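Local coordinates for peptidoglycan-N-acetylmuramic acid deacetylase PdaA (Bacillus subtilis, PDB 1NY1), which deacetylates N-acetylmuramic acid residues of peptidoglycan, leading to muramic delta-lactam in the spore cortex, and is required for germination, at residues Gln176-Ile187 with Val201-Ala212; Val1-Gly9 with Gly144-Lys152. All coordinates share one frame; numbering follows the deposited sequence.

Contact 1: residues Gln176-Ile187 with Val201-Ala212; sequences QKGKKYAYDHMI and VSRDNAEALDDA
Lys-179 and Asp-211 form a salt bridge between two helices of the NodB-homology domain, 179-187 and 205-212, whose axes run 8.3 Å apart at -36°. The lysine's CG, placed opposite its backbone N (chi1 -167°), lies against Ala-208 before the chain bends, and NZ meets Asp-211 OD2 at 2.8 Å, nearly in line with the carboxylate C-O bond. Beside this bridge the helices pack through apolar groups: Ala-208 is a knob in a hole of Lys-179, Ala-182, Tyr-183 and Met-186, the selenomethionine CE lying 3.6 Å from Ala-208 CB. The Tyr-183 ring turns its edge to the backbone at Ala-212 N, while its hydroxyl is taken by Asp-215; Glu-207 likewise pairs elsewhere, with Lys-60.

At the N-terminal ends, water satisfies the backbone. One molecule accepts from Gly-178 N, donates to Arg-203 O and bonds Ser-202 OG; a second donates to Arg-203 O and, weakly, to Gly-178 O. Arg-203 NH2 adds a weak 3.5 Å bond to Gln-176 O. A third water accepts from Lys-179 N (2.9 Å) and Arg-203 NH1 (3.0 Å), and donates a hydrogen bond to Asp-204 OD2 at 2.6 Å.

Contact 2: residues Val1-Gly9 with Gly144-Lys152; sequences VPNEPINWG and GVFSEYVLK
Ile-6 lies over one face of the Phe-146 ring, its CB 4.0 Å from the centroid and 14° off the normal, a CH-pi contact within a two-stranded antiparallel ribbon of 6-7 and 145-146. Phe-146 CG sits between its own backbone N and carbonyl carbon (chi1 65°), which swings the ring across to the neighbouring strand, and Ile-6 CG2 reaches CZ at 3.5 Å. The same CZ approaches the edge of the Trp-8 indole, 3.9 Å from CE3; that indole also stacks on Phe-163 and hydrogen-bonds through NE1 to Trp-164 O. Replacing Phe-146 with an alanine would probably take away the ring face that Ile-6 CB meets, opening a gap there, and leave Trp-8 CE3 without this neighbour. Asn-7 and Val-145, on the other face of the ribbon, lie side by side and point the same way.

Ile-6 and Phe-146 exchange two backbone bonds; the one from Phe-146 N to Ile-6 O is the straighter. Trp-8 N continues the ladder to Gly-144 O.

Toward the chain start, Asn-3 runs alongside Tyr-149, amide and ring planes 74° apart. Its OD1 accepts from Ser-147 OG at 2.7 Å, in the carbonyl plane, while ND2 is bonded to Thr-109 O. Val-1 rests on the aliphatic parts of Glu-148 and Lys-152, its CB 3.6 Å from Glu-148 CG; the Glu-148 carboxylate turns to Lys-31 and Tyr-32.

Ser-147 is the N-cap of helix 148-156, and OG works twice, accepting from Val-150 N (3.1 Å) while donating to Asn-3. The two bonds, one accepted and one donated, probably restrict the hydroxyl's rotation and link the N-terminal segment directly to the first turn of this helix.

Both segments of contact 2 come earlier in the sequence than either segment of contact 1. Their centres are 31 Å apart, with the middle of the chain between them, and their nearest atoms remain about 15 Å apart; they share neither helix nor strand. Contact 2 brings the N-terminal segment back over 135 residues to a small ribbon and helix 148-156, whereas contact 1 pairs two helices joined through strand 194-198 of the parallel sheet. Each comes near the catalytic region: the side chain of Val-201 is about 4 Å from that of His-199, the probable proton donor, and Gly-144 lies not far from metal-binding His-101. The two contacts thus join separate parts of the deacetylase fold.

Contact 1: residues Gln176-Ile187 with Val201-Ala212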
loop_
_atom_site.group_PDB
_atom_site.type_symbol
_atom_site.label_atom_id
_atom_site.label_comp_id
_atom_site.label_asym_id
_atom_site.label_seq_id
_atom_site.Cartn_x
_atom_site.Cartn_y
_atom_site.Cartn_z
ATOM N N GLN A 176 -14.689 14.935 -4.006
ATOM C CA GLN A 176 -13.249 15.181 -4.048
ATOM C C GLN A 176 -12.973 16.530 -3.385
ATOM O O GLN A 176 -13.225 17.591 -3.958
ATOM C CB GLN A 176 -12.772 15.136 -5.508
ATOM C CG GLN A 176 -13.025 13.757 -6.137
ATOM C CD GLN A 176 -12.794 13.697 -7.640
ATOM O OE1 GLN A 176 -13.644 13.209 -8.390
ATOM N NE2 GLN A 176 -11.642 14.178 -8.082
ATOM N N LYS A 177 -12.451 16.462 -2.163
ATOM C CA LYS A 177 -12.192 17.641 -1.347
ATOM C C LYS A 177 -11.038 18.572 -1.700
ATOM O O LYS A 177 -10.990 19.701 -1.215
ATOM C CB LYS A 177 -12.104 17.218 0.122
ATOM C CG LYS A 177 -13.399 16.555 0.589
ATOM C CD LYS A 177 -13.480 16.338 2.091
ATOM C CE LYS A 177 -14.839 15.747 2.456
ATOM N NZ LYS A 177 -15.104 15.719 3.922
ATOM N N GLY A 178 -10.109 18.132 -2.537
ATOM C CA GLY A 178 -9.034 19.035 -2.902
ATOM C C GLY A 178 -7.681 18.778 -2.281
ATOM O O GLY A 178 -7.495 17.845 -1.496
ATOM N N LYS A 179 -6.731 19.638 -2.631
ATOM C CA LYS A 179 -5.364 19.505 -2.160
ATOM C C LYS A 179 -5.173 19.685 -0.664
ATOM O O LYS A 179 -4.526 18.865 -0.016
ATOM C CB LYS A 179 -4.459 20.492 -2.894
ATOM C CG LYS A 179 -2.990 20.200 -2.676
ATOM C CD LYS A 179 -2.084 21.225 -3.333
ATOM C CE LYS A 179 -2.056 22.532 -2.562
ATOM N NZ LYS A 179 -0.944 23.413 -3.041
ATOM N N LYS A 180 -5.721 20.762 -0.112
ATOM C CA LYS A 180 -5.563 21.020 1.308
ATOM C C LYS A 180 -6.047 19.870 2.190
ATOM O O LYS A 180 -5.378 19.512 3.157
ATOM C CB LYS A 180 -6.277 22.322 1.685
ATOM C CG LYS A 180 -6.186 22.691 3.158
ATOM C CD LYS A 180 -6.889 24.013 3.424
ATOM C CE LYS A 180 -7.102 24.244 4.910
ATOM N NZ LYS A 180 -5.829 24.189 5.673
ATOM N N TYR A 181 -7.193 19.281 1.860
ATOM C CA TYR A 181 -7.721 18.181 2.664
ATOM C C TYR A 181 -6.724 17.030 2.790
ATOM O O TYR A 181 -6.450 16.546 3.892
ATOM C CB TYR A 181 -9.022 17.644 2.063
ATOM C CG TYR A 181 -9.689 16.598 2.925
ATOM C CD1 TYR A 181 -10.435 16.968 4.044
ATOM C CD2 TYR A 181 -9.553 15.238 2.646
ATOM C CE1 TYR A 181 -11.030 16.014 4.865
ATOM C CE2 TYR A 181 -10.144 14.272 3.466
ATOM C CZ TYR A 181 -10.881 14.670 4.573
ATOM O OH TYR A 181 -11.469 13.730 5.392
ATOM N N ALA A 182 -6.188 16.593 1.654
ATOM C CA ALA A 182 -5.229 15.487 1.616
ATOM C C ALA A 182 -3.902 15.862 2.259
ATOM O O ALA A 182 -3.333 15.090 3.031
ATOM C CB ALA A 182 -4.990 15.056 0.166
ATOM N N TYR A 183 -3.405 17.042 1.910
ATOM C CA TYR A 183 -2.146 17.523 2.455
ATOM C C TYR A 183 -2.210 17.577 3.982
ATOM O O TYR A 183 -1.337 17.045 4.664
ATOM C CB TYR A 183 -1.825 18.904 1.882
ATOM C CG TYR A 183 -0.682 19.604 2.575
ATOM C CD1 TYR A 183 -0.916 20.453 3.659
ATOM C CD2 TYR A 183 0.636 19.399 2.169
ATOM C CE1 TYR A 183 0.134 21.080 4.321
ATOM C CE2 TYR A 183 1.695 20.020 2.829
ATOM C CZ TYR A 183 1.437 20.858 3.899
ATOM O OH TYR A 183 2.482 21.475 4.551
ATOM N N ASP A 184 -3.247 18.210 4.517
ATOM C CA ASP A 184 -3.384 18.319 5.965
ATOM C C ASP A 184 -3.369 16.969 6.667
ATOM O O ASP A 184 -2.810 16.842 7.759
ATOM C CB ASP A 184 -4.656 19.085 6.335
ATOM C CG ASP A 184 -4.524 20.576 6.101
ATOM O OD1 ASP A 184 -3.372 21.053 5.975
ATOM O OD2 ASP A 184 -5.563 21.276 6.061
ATOM N N HIS A 185 -3.984 15.959 6.057
ATOM C CA HIS A 185 -3.989 14.632 6.659
ATOM C C HIS A 185 -2.619 13.973 6.655
ATOM O O HIS A 185 -2.232 13.347 7.635
ATOM C CB HIS A 185 -5.004 13.720 5.957
ATOM C CG HIS A 185 -6.349 13.714 6.610
ATOM N ND1 HIS A 185 -7.492 14.138 5.968
ATOM C CD2 HIS A 185 -6.729 13.359 7.859
ATOM C CE1 HIS A 185 -8.518 14.045 6.796
ATOM N NE2 HIS A 185 -8.080 13.575 7.949
HETATM N N MSE A 186 -1.884 14.115 5.557
HETATM C CA MSE A 186 -0.564 13.511 5.459
HETATM C C MSE A 186 0.433 14.139 6.420
HETATM O O MSE A 186 1.354 13.472 6.885
HETATM C CB MSE A 186 -0.050 13.605 4.031
HETATM C CG MSE A 186 -0.818 12.714 3.071
HETATM SE SE MSE A 186 -0.030 12.629 1.318
HETATM C CE MSE A 186 -0.934 14.099 0.473
ATOM N N ILE A 187 0.229 15.413 6.732
ATOM C CA ILE A 187 1.108 16.112 7.653
ATOM C C ILE A 187 0.713 15.798 9.095
ATOM O O ILE A 187 1.558 15.448 9.919
ATOM C CB ILE A 187 1.041 17.641 7.430
ATOM C CG1 ILE A 187 1.553 17.990 6.025
ATOM C CG2 ILE A 187 1.823 18.364 8.527
ATOM C CD1 ILE A 187 3.008 17.613 5.754
ATOM N N VAL A 201 -6.717 8.700 -7.405
ATOM C CA VAL A 201 -7.877 9.064 -8.213
ATOM C C VAL A 201 -8.554 10.397 -7.889
ATOM O O VAL A 201 -9.340 10.903 -8.694
ATOM C CB VAL A 201 -8.968 7.966 -8.133
ATOM C CG1 VAL A 201 -8.443 6.665 -8.717
ATOM C CG2 VAL A 201 -9.400 7.750 -6.680
ATOM N N SER A 202 -8.254 10.978 -6.732
ATOM C CA SER A 202 -8.913 12.224 -6.343
ATOM C C SER A 202 -8.214 13.502 -6.797
ATOM O O SER A 202 -6.989 13.587 -6.807
ATOM C CB SER A 202 -9.108 12.247 -4.824
ATOM O OG SER A 202 -10.136 13.155 -4.451
ATOM N N ARG A 203 -9.014 14.503 -7.162
ATOM C CA ARG A 203 -8.492 15.779 -7.635
ATOM C C ARG A 203 -7.367 16.331 -6.768
ATOM O O ARG A 203 -7.483 16.394 -5.542
ATOM C CB ARG A 203 -9.622 16.814 -7.724
ATOM C CG ARG A 203 -9.172 18.160 -8.273
ATOM C CD ARG A 203 -10.361 19.079 -8.496
ATOM N NE ARG A 203 -11.096 19.305 -7.259
ATOM C CZ ARG A 203 -10.706 20.138 -6.303
ATOM N NH1 ARG A 203 -9.587 20.835 -6.445
ATOM N NH2 ARG A 203 -11.428 20.264 -5.195
ATOM N N ASP A 204 -6.277 16.708 -7.431
ATOM C CA ASP A 204 -5.099 17.281 -6.796
ATOM C C ASP A 204 -4.306 16.394 -5.835
ATOM O O ASP A 204 -3.459 16.900 -5.099
ATOM C CB ASP A 204 -5.484 18.590 -6.086
ATOM C CG ASP A 204 -5.538 19.780 -7.036
ATOM O OD1 ASP A 204 -5.323 19.598 -8.251
ATOM O OD2 ASP A 204 -5.788 20.911 -6.566
ATOM N N ASN A 205 -4.552 15.084 -5.831
ATOM C CA ASN A 205 -3.807 14.217 -4.923
ATOM C C ASN A 205 -2.305 14.267 -5.209
ATOM O O ASN A 205 -1.497 14.194 -4.285
ATOM C CB ASN A 205 -4.311 12.759 -4.976
ATOM C CG ASN A 205 -3.941 12.043 -6.268
ATOM O OD1 ASN A 205 -4.687 12.066 -7.255
ATOM N ND2 ASN A 205 -2.782 11.403 -6.266
ATOM N N ALA A 206 -1.925 14.411 -6.477
ATOM C CA ALA A 206 -0.506 14.477 -6.837
ATOM C C ALA A 206 0.142 15.746 -6.281
ATOM O O ALA A 206 1.274 15.714 -5.791
ATOM C CB ALA A 206 -0.342 14.429 -8.353
ATOM N N GLU A 207 -0.580 16.860 -6.373
ATOM C CA GLU A 207 -0.088 18.136 -5.865
ATOM C C GLU A 207 0.008 18.082 -4.338
ATOM O O GLU A 207 0.953 18.606 -3.748
ATOM C CB GLU A 207 -1.024 19.275 -6.291
ATOM C CG GLU A 207 -1.006 19.649 -7.785
ATOM C CD GLU A 207 -1.607 18.591 -8.712
ATOM O OE1 GLU A 207 -2.359 17.710 -8.245
ATOM O OE2 GLU A 207 -1.339 18.660 -9.930
ATOM N N ALA A 208 -0.973 17.451 -3.695
ATOM C CA ALA A 208 -0.947 17.342 -2.241
ATOM C C ALA A 208 0.271 16.518 -1.835
ATOM O O ALA A 208 0.986 16.874 -0.900
ATOM C CB ALA A 208 -2.230 16.682 -1.726
ATOM N N LEU A 209 0.516 15.421 -2.551
ATOM C CA LEU A 209 1.656 14.556 -2.254
ATOM C C LEU A 209 2.974 15.304 -2.451
ATOM O O LEU A 209 3.913 15.157 -1.662
ATOM C CB LEU A 209 1.633 13.313 -3.147
ATOM C CG LEU A 209 2.771 12.295 -2.967
ATOM C CD1 LEU A 209 2.714 11.667 -1.574
ATOM C CD2 LEU A 209 2.637 11.211 -4.028
ATOM N N ASP A 210 3.041 16.105 -3.510
ATOM C CA ASP A 210 4.238 16.887 -3.803
ATOM C C ASP A 210 4.552 17.786 -2.592
ATOM O O ASP A 210 5.680 17.800 -2.094
ATOM C CB ASP A 210 3.994 17.725 -5.065
ATOM C CG ASP A 210 5.251 18.393 -5.598
ATOM O OD1 ASP A 210 6.351 18.224 -5.014
ATOM O OD2 ASP A 210 5.129 19.093 -6.622
ATOM N N ASP A 211 3.548 18.520 -2.114
ATOM C CA ASP A 211 3.720 19.413 -0.965
ATOM C C ASP A 211 4.038 18.655 0.317
ATOM O O ASP A 211 4.868 19.085 1.120
ATOM C CB ASP A 211 2.458 20.252 -0.732
ATOM C CG ASP A 211 2.185 21.237 -1.857
ATOM O OD1 ASP A 211 3.016 21.340 -2.784
ATOM O OD2 ASP A 211 1.136 21.910 -1.808
ATOM N N ALA A 212 3.362 17.528 0.513
ATOM C CA ALA A 212 3.563 16.713 1.704
ATOM C C ALA A 212 4.989 16.185 1.790
ATOM O O ALA A 212 5.614 16.250 2.844
ATOM C CB ALA A 212 2.569 15.552 1.719
HETATM O O HOH W 1 -9.774 15.660 -3.854
HETATM O O HOH W 2 -6.214 15.865 -3.048
HETATM O O HOH W 3 -7.349 21.603 -4.631
#

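Contact 2: residues Val1-Gly9 with Gly144-Lys152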
loop_
_atom_site.group_PDB
_atom_site.type_symbol
_atom_site.label_atom_id
_atom_site.label_comp_id
_atom_site.label_asym_id
_atom_site.label_seq_id
_atom_site.Cartn_x
_atom_site.Cartn_y
_atom_site.Cartn_z
ATOM N N VAL A 1 -7.309 -23.265 11.252
ATOM C CA VAL A 1 -7.325 -21.856 11.732
ATOM C C VAL A 1 -8.660 -21.193 11.425
ATOM O O VAL A 1 -9.303 -21.500 10.423
ATOM C CB VAL A 1 -6.202 -21.026 11.073
ATOM C CG1 VAL A 1 -4.851 -21.633 11.406
ATOM C CG2 VAL A 1 -6.410 -20.967 9.568
ATOM N N PRO A 2 -9.091 -20.262 12.286
ATOM C CA PRO A 2 -10.365 -19.566 12.081
ATOM C C PRO A 2 -10.398 -18.690 10.833
ATOM O O PRO A 2 -9.370 -18.176 10.387
ATOM C CB PRO A 2 -10.524 -18.756 13.365
ATOM C CG PRO A 2 -9.112 -18.460 13.748
ATOM C CD PRO A 2 -8.416 -19.778 13.502
ATOM N N ASN A 3 -11.590 -18.534 10.269
ATOM C CA ASN A 3 -11.764 -17.714 9.081
ATOM C C ASN A 3 -12.776 -16.605 9.337
ATOM O O ASN A 3 -13.593 -16.274 8.474
ATOM C CB ASN A 3 -12.210 -18.569 7.893
ATOM C CG ASN A 3 -12.306 -17.768 6.608
ATOM O OD1 ASN A 3 -11.458 -16.916 6.328
ATOM N ND2 ASN A 3 -13.332 -18.043 5.811
ATOM N N GLU A 4 -12.722 -16.040 10.537
ATOM C CA GLU A 4 -13.622 -14.953 10.899
ATOM C C GLU A 4 -13.136 -13.675 10.228
ATOM O O GLU A 4 -12.006 -13.250 10.448
ATOM C CB GLU A 4 -13.650 -14.771 12.419
ATOM C CG GLU A 4 -14.481 -15.812 13.145
ATOM C CD GLU A 4 -15.961 -15.682 12.833
ATOM O OE1 GLU A 4 -16.512 -14.583 13.054
ATOM O OE2 GLU A 4 -16.565 -16.675 12.371
ATOM N N PRO A 5 -13.978 -13.061 9.381
ATOM C CA PRO A 5 -13.612 -11.825 8.683
ATOM C C PRO A 5 -13.110 -10.742 9.638
ATOM O O PRO A 5 -13.682 -10.524 10.711
ATOM C CB PRO A 5 -14.911 -11.429 7.992
ATOM C CG PRO A 5 -15.519 -12.751 7.666
ATOM C CD PRO A 5 -15.299 -13.540 8.937
ATOM N N ILE A 6 -12.036 -10.070 9.235
ATOM C CA ILE A 6 -11.431 -9.006 10.027
ATOM C C ILE A 6 -11.143 -7.831 9.096
ATOM O O ILE A 6 -10.522 -8.010 8.051
ATOM C CB ILE A 6 -10.091 -9.470 10.660
ATOM C CG1 ILE A 6 -10.312 -10.734 11.495
ATOM C CG2 ILE A 6 -9.515 -8.368 11.536
ATOM C CD1 ILE A 6 -9.032 -11.327 12.051
ATOM N N ASN A 7 -11.611 -6.639 9.454
ATOM C CA ASN A 7 -11.356 -5.464 8.628
ATOM C C ASN A 7 -10.217 -4.679 9.270
ATOM O O ASN A 7 -10.291 -4.316 10.444
ATOM C CB ASN A 7 -12.600 -4.570 8.522
ATOM C CG ASN A 7 -13.727 -5.214 7.724
ATOM O OD1 ASN A 7 -14.625 -4.528 7.237
ATOM N ND2 ASN A 7 -13.691 -6.534 7.599
ATOM N N TRP A 8 -9.156 -4.429 8.510
ATOM C CA TRP A 8 -8.037 -3.686 9.062
ATOM C C TRP A 8 -8.476 -2.277 9.436
ATOM O O TRP A 8 -8.914 -1.507 8.583
ATOM C CB TRP A 8 -6.876 -3.609 8.073
ATOM C CG TRP A 8 -5.685 -2.997 8.713
ATOM C CD1 TRP A 8 -5.179 -1.745 8.501
ATOM C CD2 TRP A 8 -4.913 -3.567 9.769
ATOM N NE1 TRP A 8 -4.141 -1.499 9.369
ATOM C CE2 TRP A 8 -3.957 -2.605 10.158
ATOM C CE3 TRP A 8 -4.939 -4.803 10.431
ATOM C CZ2 TRP A 8 -3.034 -2.840 11.180
ATOM C CZ3 TRP A 8 -4.022 -5.036 11.449
ATOM C CH2 TRP A 8 -3.082 -4.058 11.812
ATOM N N GLY A 9 -8.351 -1.957 10.719
ATOM C CA GLY A 9 -8.732 -0.651 11.226
ATOM C C GLY A 9 -7.906 -0.353 12.461
ATOM O O GLY A 9 -7.350 -1.266 13.071
ATOM N N GLY A 144 -9.190 -4.310 2.749
ATOM C CA GLY A 144 -8.623 -4.523 4.067
ATOM C C GLY A 144 -9.269 -5.660 4.834
ATOM O O GLY A 144 -9.112 -5.761 6.050
ATOM N N VAL A 145 -9.994 -6.522 4.131
ATOM C CA VAL A 145 -10.652 -7.645 4.786
ATOM C C VAL A 145 -9.794 -8.900 4.733
ATOM O O VAL A 145 -9.343 -9.314 3.666
ATOM C CB VAL A 145 -12.022 -7.953 4.146
ATOM C CG1 VAL A 145 -12.643 -9.170 4.812
ATOM C CG2 VAL A 145 -12.936 -6.753 4.286
ATOM N N PHE A 146 -9.571 -9.504 5.894
ATOM C CA PHE A 146 -8.766 -10.714 5.974
ATOM C C PHE A 146 -9.218 -11.627 7.124
ATOM O O PHE A 146 -10.304 -11.459 7.683
ATOM C CB PHE A 146 -7.283 -10.346 6.139
ATOM C CG PHE A 146 -6.968 -9.638 7.431
ATOM C CD1 PHE A 146 -7.358 -8.317 7.637
ATOM C CD2 PHE A 146 -6.314 -10.311 8.457
ATOM C CE1 PHE A 146 -7.102 -7.678 8.847
ATOM C CE2 PHE A 146 -6.055 -9.682 9.671
ATOM C CZ PHE A 146 -6.451 -8.363 9.866
ATOM N N SER A 147 -8.375 -12.595 7.466
ATOM C CA SER A 147 -8.662 -13.538 8.542
ATOM C C SER A 147 -7.399 -14.349 8.762
ATOM O O SER A 147 -6.456 -14.252 7.982
ATOM C CB SER A 147 -9.804 -14.478 8.145
ATOM O OG SER A 147 -9.413 -15.324 7.068
ATOM N N GLU A 148 -7.366 -15.145 9.820
ATOM C CA GLU A 148 -6.185 -15.951 10.065
ATOM C C GLU A 148 -6.006 -16.913 8.890
ATOM O O GLU A 148 -4.886 -17.163 8.447
ATOM C CB GLU A 148 -6.329 -16.709 11.382
ATOM C CG GLU A 148 -5.170 -17.631 11.691
ATOM C CD GLU A 148 -5.001 -17.860 13.175
ATOM O OE1 GLU A 148 -5.956 -17.577 13.928
ATOM O OE2 GLU A 148 -3.916 -18.326 13.584
ATOM N N TYR A 149 -7.118 -17.431 8.374
ATOM C CA TYR A 149 -7.089 -18.345 7.235
ATOM C C TYR A 149 -6.442 -17.686 6.015
ATOM O O TYR A 149 -5.629 -18.304 5.327
ATOM C CB TYR A 149 -8.511 -18.787 6.877
ATOM C CG TYR A 149 -8.672 -19.284 5.453
ATOM C CD1 TYR A 149 -8.140 -20.509 5.050
ATOM C CD2 TYR A 149 -9.337 -18.514 4.502
ATOM C CE1 TYR A 149 -8.272 -20.952 3.731
ATOM C CE2 TYR A 149 -9.472 -18.945 3.186
ATOM C CZ TYR A 149 -8.938 -20.161 2.807
ATOM O OH TYR A 149 -9.074 -20.582 1.505
ATOM N N VAL A 150 -6.819 -16.439 5.747
ATOM C CA VAL A 150 -6.277 -15.698 4.612
ATOM C C VAL A 150 -4.791 -15.416 4.807
ATOM O O VAL A 150 -4.005 -15.506 3.863
ATOM C CB VAL A 150 -7.010 -14.349 4.415
ATOM C CG1 VAL A 150 -6.341 -13.548 3.302
ATOM C CG2 VAL A 150 -8.474 -14.599 4.073
ATOM N N LEU A 151 -4.413 -15.063 6.033
ATOM C CA LEU A 151 -3.016 -14.772 6.340
ATOM C C LEU A 151 -2.167 -16.032 6.237
ATOM O O LEU A 151 -1.052 -16.000 5.717
ATOM C CB LEU A 151 -2.885 -14.181 7.747
ATOM C CG LEU A 151 -3.367 -12.747 7.949
ATOM C CD1 LEU A 151 -3.158 -12.338 9.399
ATOM C CD2 LEU A 151 -2.601 -11.814 7.014
ATOM N N LYS A 152 -2.704 -17.143 6.734
ATOM C CA LYS A 152 -1.997 -18.412 6.701
ATOM C C LYS A 152 -1.785 -18.884 5.266
ATOM O O LYS A 152 -0.683 -19.278 4.885
ATOM C CB LYS A 152 -2.786 -19.464 7.482
ATOM C CG LYS A 152 -2.085 -20.801 7.603
ATOM C CD LYS A 152 -3.026 -21.862 8.152
ATOM C CE LYS A 152 -2.336 -23.214 8.241
ATOM N NZ LYS A 152 -1.213 -23.192 9.221
HETATM O O HOH W 4 -10.112 -15.070 11.343
#